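PDB 3WAJ: transmembrane oligosaccharyl transferase from Archaeoglobus fulgidus, which belongs to the STT3/AglB family of integral membrane proteins, joining a helical transmembrane domain to a large soluble C-terminal region. Local coordinates for residues A[672-677]-A[745-750]; A[683-688]-A[749-754]. All coordinates share one frame; numbering follows the deposited sequence.

Contact 1 of 2, residues A[672-677]-A[745-750]; sequences ELYYST and VLYKYA
Three tyrosines organise this buried contact: Tyr674 and Tyr675 reach from the turn before helix 678-684 to Tyr747 on helix 740-755. Tyr675 does so with its hydroxyl, which donates to the backbone carbonyl of Tyr747 (OH to O, 2.6 Å). The donor meets the oxygen at a C=O...O angle of 123°, tilted 28° from the carbonyl plane, and the oxygen lies at the edge of the Tyr675 ring, close to its plane. Because CG is anti to its own carbonyl carbon (chi1 -62°), the Tyr675 ring is carried toward the helix although its CB does not point straight at it. The methyl of Ala750 packs beside the same hydroxyl, CB to Tyr675 OH 3.9 Å.

Tyr674 and Tyr747 cross at about a right angle, their ring centroids 5.5 Å apart in an oblique pairing. The hydroxyl end of Tyr674 lies at the rim of the Tyr747 ring, with OH 3.6 Å from both CD2 and CE2. The polar partner of that hydroxyl is elsewhere, at the carbonyl of Glu615, which helps fix the ring. On its own segment, Tyr674 puts CD1 over the centre of the Tyr675 ring, 3.8 Å above its plane, so the neighbouring tyrosines brace each other.

Behind them the turn is secured by Thr677: its OG1 donates to Tyr674 O at 2.8 Å, in the carbonyl plane, and also bonds to Ala680 N. This is a threonine N-cap at the start of helix 678-684, here joined by an aromatic cluster to helix 740-755 in the soluble C-terminal region.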
loop_
_atom_site.group_PDB
_atom_site.type_symbol
_atom_site.label_atom_id
_atom_site.label_comp_id
_atom_site.label_asym_id
_atom_site.label_seq_id
_atom_site.Cartn_x
_atom_site.Cartn_y
_atom_site.Cartn_z
ATOM N N GLU A 672 20.118 -10.217 -22.010
ATOM C CA GLU A 672 20.610 -9.075 -22.773
ATOM C C GLU A 672 19.533 -7.992 -22.891
ATOM O O GLU A 672 19.834 -6.792 -22.877
ATOM C CB GLU A 672 21.089 -9.512 -24.159
ATOM C CG GLU A 672 22.019 -8.501 -24.827
ATOM C CD GLU A 672 22.731 -9.071 -26.038
ATOM O OE1 GLU A 672 22.047 -9.657 -26.899
ATOM O OE2 GLU A 672 23.975 -8.939 -26.119
ATOM N N LEU A 673 18.276 -8.423 -22.985
ATOM C CA LEU A 673 17.150 -7.500 -23.126
ATOM C C LEU A 673 17.085 -6.456 -22.010
ATOM O O LEU A 673 16.948 -5.261 -22.271
ATOM C CB LEU A 673 15.846 -8.271 -23.168
ATOM C CG LEU A 673 14.982 -7.906 -24.365
ATOM C CD1 LEU A 673 15.716 -8.247 -25.659
ATOM C CD2 LEU A 673 13.682 -8.659 -24.268
ATOM N N TYR A 674 17.186 -6.920 -20.771
ATOM C CA TYR A 674 17.191 -6.041 -19.610
ATOM C C TYR A 674 18.099 -4.810 -19.807
ATOM O O TYR A 674 17.668 -3.664 -19.601
ATOM C CB TYR A 674 17.584 -6.855 -18.366
ATOM C CG TYR A 674 17.812 -6.039 -17.110
ATOM C CD1 TYR A 674 19.074 -5.512 -16.816
ATOM C CD2 TYR A 674 16.769 -5.792 -16.217
ATOM C CE1 TYR A 674 19.294 -4.764 -15.672
ATOM C CE2 TYR A 674 16.977 -5.037 -15.065
ATOM C CZ TYR A 674 18.246 -4.537 -14.798
ATOM O OH TYR A 674 18.472 -3.792 -13.665
ATOM N N TYR A 675 19.333 -5.045 -20.257
ATOM C CA TYR A 675 20.298 -3.960 -20.394
ATOM C C TYR A 675 19.923 -2.881 -21.410
ATOM O O TYR A 675 20.550 -1.820 -21.464
ATOM C CB TYR A 675 21.701 -4.522 -20.621
ATOM C CG TYR A 675 22.130 -5.355 -19.438
ATOM C CD1 TYR A 675 22.720 -4.761 -18.329
ATOM C CD2 TYR A 675 21.895 -6.730 -19.403
ATOM C CE1 TYR A 675 23.098 -5.517 -17.240
ATOM C CE2 TYR A 675 22.265 -7.489 -18.316
ATOM C CZ TYR A 675 22.867 -6.880 -17.239
ATOM O OH TYR A 675 23.248 -7.639 -16.146
ATOM N N SER A 676 18.873 -3.145 -22.181
ATOM C CA SER A 676 18.341 -2.155 -23.116
ATOM C C SER A 676 17.157 -1.362 -22.560
ATOM O O SER A 676 16.726 -0.383 -23.153
ATOM C CB SER A 676 17.916 -2.831 -24.412
ATOM O OG SER A 676 19.060 -3.196 -25.129
ATOM N N THR A 677 16.622 -1.790 -21.430
ATOM C CA THR A 677 15.470 -1.100 -20.871
ATOM C C THR A 677 15.893 0.241 -20.302
ATOM O O THR A 677 17.071 0.424 -19.940
ATOM C CB THR A 677 14.792 -1.934 -19.783
ATOM O OG1 THR A 677 15.663 -2.017 -18.646
ATOM C CG2 THR A 677 14.476 -3.324 -20.327
ATOM N N VAL A 745 25.937 -4.763 -8.284
ATOM C CA VAL A 745 27.332 -5.053 -8.616
ATOM C C VAL A 745 27.398 -6.285 -9.510
ATOM O O VAL A 745 28.059 -6.272 -10.539
ATOM C CB VAL A 745 28.225 -5.236 -7.354
ATOM C CG1 VAL A 745 29.565 -5.798 -7.738
ATOM C CG2 VAL A 745 28.424 -3.893 -6.638
ATOM N N LEU A 746 26.683 -7.339 -9.135
ATOM C CA LEU A 746 26.678 -8.544 -9.952
ATOM C C LEU A 746 26.024 -8.337 -11.338
ATOM O O LEU A 746 26.506 -8.862 -12.347
ATOM C CB LEU A 746 26.046 -9.707 -9.185
ATOM C CG LEU A 746 26.829 -10.129 -7.935
ATOM C CD1 LEU A 746 26.157 -11.310 -7.216
ATOM C CD2 LEU A 746 28.269 -10.465 -8.305
ATOM N N TYR A 747 24.936 -7.574 -11.386
ATOM C CA TYR A 747 24.290 -7.237 -12.652
ATOM C C TYR A 747 25.296 -6.591 -13.590
ATOM O O TYR A 747 25.357 -6.931 -14.776
ATOM C CB TYR A 747 23.176 -6.220 -12.416
ATOM C CG TYR A 747 21.868 -6.786 -11.956
ATOM C CD1 TYR A 747 21.779 -8.069 -11.449
ATOM C CD2 TYR A 747 20.708 -6.039 -12.056
ATOM C CE1 TYR A 747 20.559 -8.592 -11.040
ATOM C CE2 TYR A 747 19.480 -6.553 -11.657
ATOM C CZ TYR A 747 19.413 -7.827 -11.148
ATOM O OH TYR A 747 18.193 -8.329 -10.730
ATOM N N LYS A 748 26.067 -5.642 -13.052
ATOM C CA LYS A 748 27.074 -4.919 -13.827
ATOM C C LYS A 748 28.183 -5.843 -14.277
ATOM O O LYS A 748 28.646 -5.769 -15.420
ATOM C CB LYS A 748 27.674 -3.772 -13.002
ATOM C CG LYS A 748 26.697 -2.677 -12.719
ATOM C CD LYS A 748 27.308 -1.551 -11.892
ATOM C CE LYS A 748 26.313 -0.393 -11.826
ATOM N NZ LYS A 748 26.607 0.590 -10.761
ATOM N N TYR A 749 28.621 -6.701 -13.363
ATOM C CA TYR A 749 29.626 -7.725 -13.684
ATOM C C TYR A 749 29.146 -8.618 -14.831
ATOM O O TYR A 749 29.852 -8.774 -15.824
ATOM C CB TYR A 749 29.944 -8.560 -12.443
ATOM C CG TYR A 749 30.848 -9.750 -12.707
ATOM C CD1 TYR A 749 32.178 -9.576 -13.104
ATOM C CD2 TYR A 749 30.381 -11.049 -12.515
ATOM C CE1 TYR A 749 33.002 -10.670 -13.334
ATOM C CE2 TYR A 749 31.189 -12.150 -12.735
ATOM C CZ TYR A 749 32.500 -11.963 -13.146
ATOM O OH TYR A 749 33.291 -13.073 -13.348
ATOM N N ALA A 750 27.937 -9.172 -14.693
ATOM C CA ALA A 750 27.309 -9.979 -15.741
ATOM C C ALA A 750 27.313 -9.282 -17.100
ATOM O O ALA A 750 27.660 -9.888 -18.121
ATOM C CB ALA A 750 25.897 -10.329 -15.354
#

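Contact 2 of 2, residues A[683-688]-A[749-754]; sequences HLFDGS and YAYTQL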
loop_
_atom_site.group_PDB
_atom_site.type_symbol
_atom_site.label_atom_id
_atom_site.label_comp_id
_atom_site.label_asym_id
_atom_site.label_seq_id
_atom_site.Cartn_x
_atom_site.Cartn_y
_atom_site.Cartn_z
ATOM N N HIS A 683 19.305 3.437 -14.098
ATOM C CA HIS A 683 19.861 3.124 -12.803
ATOM C C HIS A 683 21.193 2.408 -12.897
ATOM O O HIS A 683 22.077 2.656 -12.073
ATOM C CB HIS A 683 18.886 2.349 -11.919
ATOM C CG HIS A 683 19.092 2.608 -10.464
ATOM N ND1 HIS A 683 18.216 3.363 -9.712
ATOM C CD2 HIS A 683 20.088 2.236 -9.630
ATOM C CE1 HIS A 683 18.668 3.435 -8.470
ATOM N NE2 HIS A 683 19.803 2.761 -8.394
ATOM N N LEU A 684 21.353 1.529 -13.886
ATOM C CA LEU A 684 22.576 0.724 -13.954
ATOM C C LEU A 684 23.679 1.475 -14.689
ATOM O O LEU A 684 24.801 1.550 -14.207
ATOM C CB LEU A 684 22.324 -0.651 -14.580
ATOM C CG LEU A 684 23.444 -1.686 -14.383
ATOM C CD1 LEU A 684 22.890 -2.995 -13.875
ATOM C CD2 LEU A 684 24.254 -1.911 -15.662
ATOM N N PHE A 685 23.354 2.061 -15.837
ATOM C CA PHE A 685 24.345 2.818 -16.604
ATOM C C PHE A 685 24.379 4.316 -16.261
ATOM O O PHE A 685 25.082 5.085 -16.927
ATOM C CB PHE A 685 24.122 2.620 -18.118
ATOM C CG PHE A 685 24.246 1.185 -18.570
ATOM C CD1 PHE A 685 25.495 0.601 -18.752
ATOM C CD2 PHE A 685 23.120 0.425 -18.813
ATOM C CE1 PHE A 685 25.611 -0.721 -19.170
ATOM C CE2 PHE A 685 23.228 -0.892 -19.229
ATOM C CZ PHE A 685 24.478 -1.465 -19.407
ATOM N N ASP A 686 23.623 4.723 -15.236
ATOM C CA ASP A 686 23.622 6.113 -14.775
ATOM C C ASP A 686 23.200 7.079 -15.870
ATOM O O ASP A 686 23.589 8.245 -15.887
ATOM C CB ASP A 686 25.001 6.490 -14.172
ATOM C CG ASP A 686 25.281 5.757 -12.850
ATOM O OD1 ASP A 686 24.351 5.687 -12.008
ATOM O OD2 ASP A 686 26.401 5.204 -12.684
ATOM N N GLY A 687 22.401 6.567 -16.792
ATOM C CA GLY A 687 21.844 7.370 -17.858
ATOM C C GLY A 687 22.748 7.468 -19.062
ATOM O O GLY A 687 22.477 8.242 -19.978
ATOM N N SER A 688 23.820 6.685 -19.079
ATOM C CA SER A 688 24.757 6.733 -20.204
ATOM C C SER A 688 24.094 6.229 -21.488
ATOM O O SER A 688 23.377 5.222 -21.472
ATOM C CB SER A 688 26.006 5.898 -19.889
ATOM O OG SER A 688 27.027 6.133 -20.837
ATOM N N TYR A 749 28.621 -6.701 -13.363
ATOM C CA TYR A 749 29.626 -7.725 -13.684
ATOM C C TYR A 749 29.146 -8.618 -14.831
ATOM O O TYR A 749 29.852 -8.774 -15.824
ATOM C CB TYR A 749 29.944 -8.560 -12.443
ATOM C CG TYR A 749 30.848 -9.750 -12.707
ATOM C CD1 TYR A 749 32.178 -9.576 -13.104
ATOM C CD2 TYR A 749 30.381 -11.049 -12.515
ATOM C CE1 TYR A 749 33.002 -10.670 -13.334
ATOM C CE2 TYR A 749 31.189 -12.150 -12.735
ATOM C CZ TYR A 749 32.500 -11.963 -13.146
ATOM O OH TYR A 749 33.291 -13.073 -13.348
ATOM N N ALA A 750 27.937 -9.172 -14.693
ATOM C CA ALA A 750 27.309 -9.979 -15.741
ATOM C C ALA A 750 27.313 -9.282 -17.100
ATOM O O ALA A 750 27.660 -9.888 -18.121
ATOM C CB ALA A 750 25.897 -10.329 -15.354
ATOM N N TYR A 751 26.926 -8.009 -17.110
ATOM C CA TYR A 751 26.916 -7.249 -18.355
ATOM C C TYR A 751 28.288 -7.224 -19.039
ATOM O O TYR A 751 28.400 -7.538 -20.228
ATOM C CB TYR A 751 26.384 -5.824 -18.137
ATOM C CG TYR A 751 26.553 -4.936 -19.349
ATOM C CD1 TYR A 751 25.762 -5.098 -20.487
ATOM C CD2 TYR A 751 27.516 -3.945 -19.364
ATOM C CE1 TYR A 751 25.934 -4.281 -21.602
ATOM C CE2 TYR A 751 27.685 -3.129 -20.468
ATOM C CZ TYR A 751 26.896 -3.299 -21.577
ATOM O OH TYR A 751 27.096 -2.469 -22.647
ATOM N N THR A 752 29.323 -6.859 -18.283
ATOM C CA THR A 752 30.679 -6.763 -18.838
ATOM C C THR A 752 31.195 -8.095 -19.372
ATOM O O THR A 752 32.027 -8.127 -20.267
ATOM C CB THR A 752 31.710 -6.210 -17.812
ATOM O OG1 THR A 752 31.910 -7.167 -16.769
ATOM C CG2 THR A 752 31.238 -4.911 -17.205
ATOM N N GLN A 753 30.713 -9.192 -18.802
ATOM C CA GLN A 753 31.197 -10.522 -19.163
ATOM C C GLN A 753 30.397 -11.193 -20.275
ATOM O O GLN A 753 30.975 -11.858 -21.126
ATOM C CB GLN A 753 31.230 -11.419 -17.928
ATOM C CG GLN A 753 32.215 -10.942 -16.866
ATOM C CD GLN A 753 33.646 -10.903 -17.385
ATOM O OE1 GLN A 753 34.097 -11.822 -18.079
ATOM N NE2 GLN A 753 34.362 -9.832 -17.058
ATOM N N LEU A 754 29.079 -11.002 -20.278
ATOM C CA LEU A 754 28.210 -11.701 -21.227
ATOM C C LEU A 754 27.767 -10.870 -22.435
ATOM O O LEU A 754 27.593 -11.407 -23.523
ATOM C CB LEU A 754 26.971 -12.246 -20.511
ATOM C CG LEU A 754 27.218 -12.968 -19.191
ATOM C CD1 LEU A 754 25.881 -13.265 -18.511
ATOM C CD2 LEU A 754 28.029 -14.253 -19.408
#
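Phe685 opens a type I' beta turn, and its ring meets Tyr751 of helix 740-755 in a T-shaped (edge-to-face) stack. The turn runs to Ser688 and is closed by Ser688 N on Phe685 O at 3.0 Å; Asp686 and Gly687, at its two central positions, both have left-handed, positive phi. Facing it, the helix widens into a pi-type turn at 751-754. Just before that widening the carbonyl of Tyr749 is gripped by two donors, the backbone N of Gln753 and the side-chain OG1 of Thr752.

Both stacking side chains leave the backbone toward the other segment. Tyr751 has CG anti to its backbone N (chi1 171°), which extends the ring from the helix and presents a face to the turn. Phe685 comes in at 81° to it with its CE1-CZ edge leading. The hydroxyl of Tyr751 is bonded to the carbonyl of Ile761, so the ring is tethered at its outer end as well as at the helix. Phe685 is held in turn by its neighbour: Leu684 lays CD2 over the centre of the phenyl face, 3.7 Å above the plane.

Around the stack, Val763 packs on the side chains of both Phe685 and Tyr751. The turn has its own polar ties: Asp686 forms salt bridges with Lys772 on strand 771-776 and with Arg805, while Ser688 OG bonds to backbone atoms of Glu808 and Trp810 on strand 806-814.

At the heart of the pairing, Phe685 CZ stands 3.6 Å above the centre of the Tyr751 ring, and Phe685 CE1 comes within 3.4 Å of Tyr751 CE2.

Going along the chain, 672-677 comes first, helix 678-684 follows, and 683-688 finishes it and turns away. After strand 693-698 and helices 703-708 and 717-732, helix 740-755 supplies both later partners. Contact 1 therefore closes a loop of 67 residues and contact 2 one of 60. Since the segment that starts first also ends first, the two loops cross, and their closing segments share Tyr749 and Ala750. The sites adjoin, with centres about 5 Å apart: Tyr675 CE1 lies 3.4 Å from Tyr751 CB, and Leu684 packs on Tyr747. Together they fasten the residues flanking helix 678-684 to successive turns of helix 740-755.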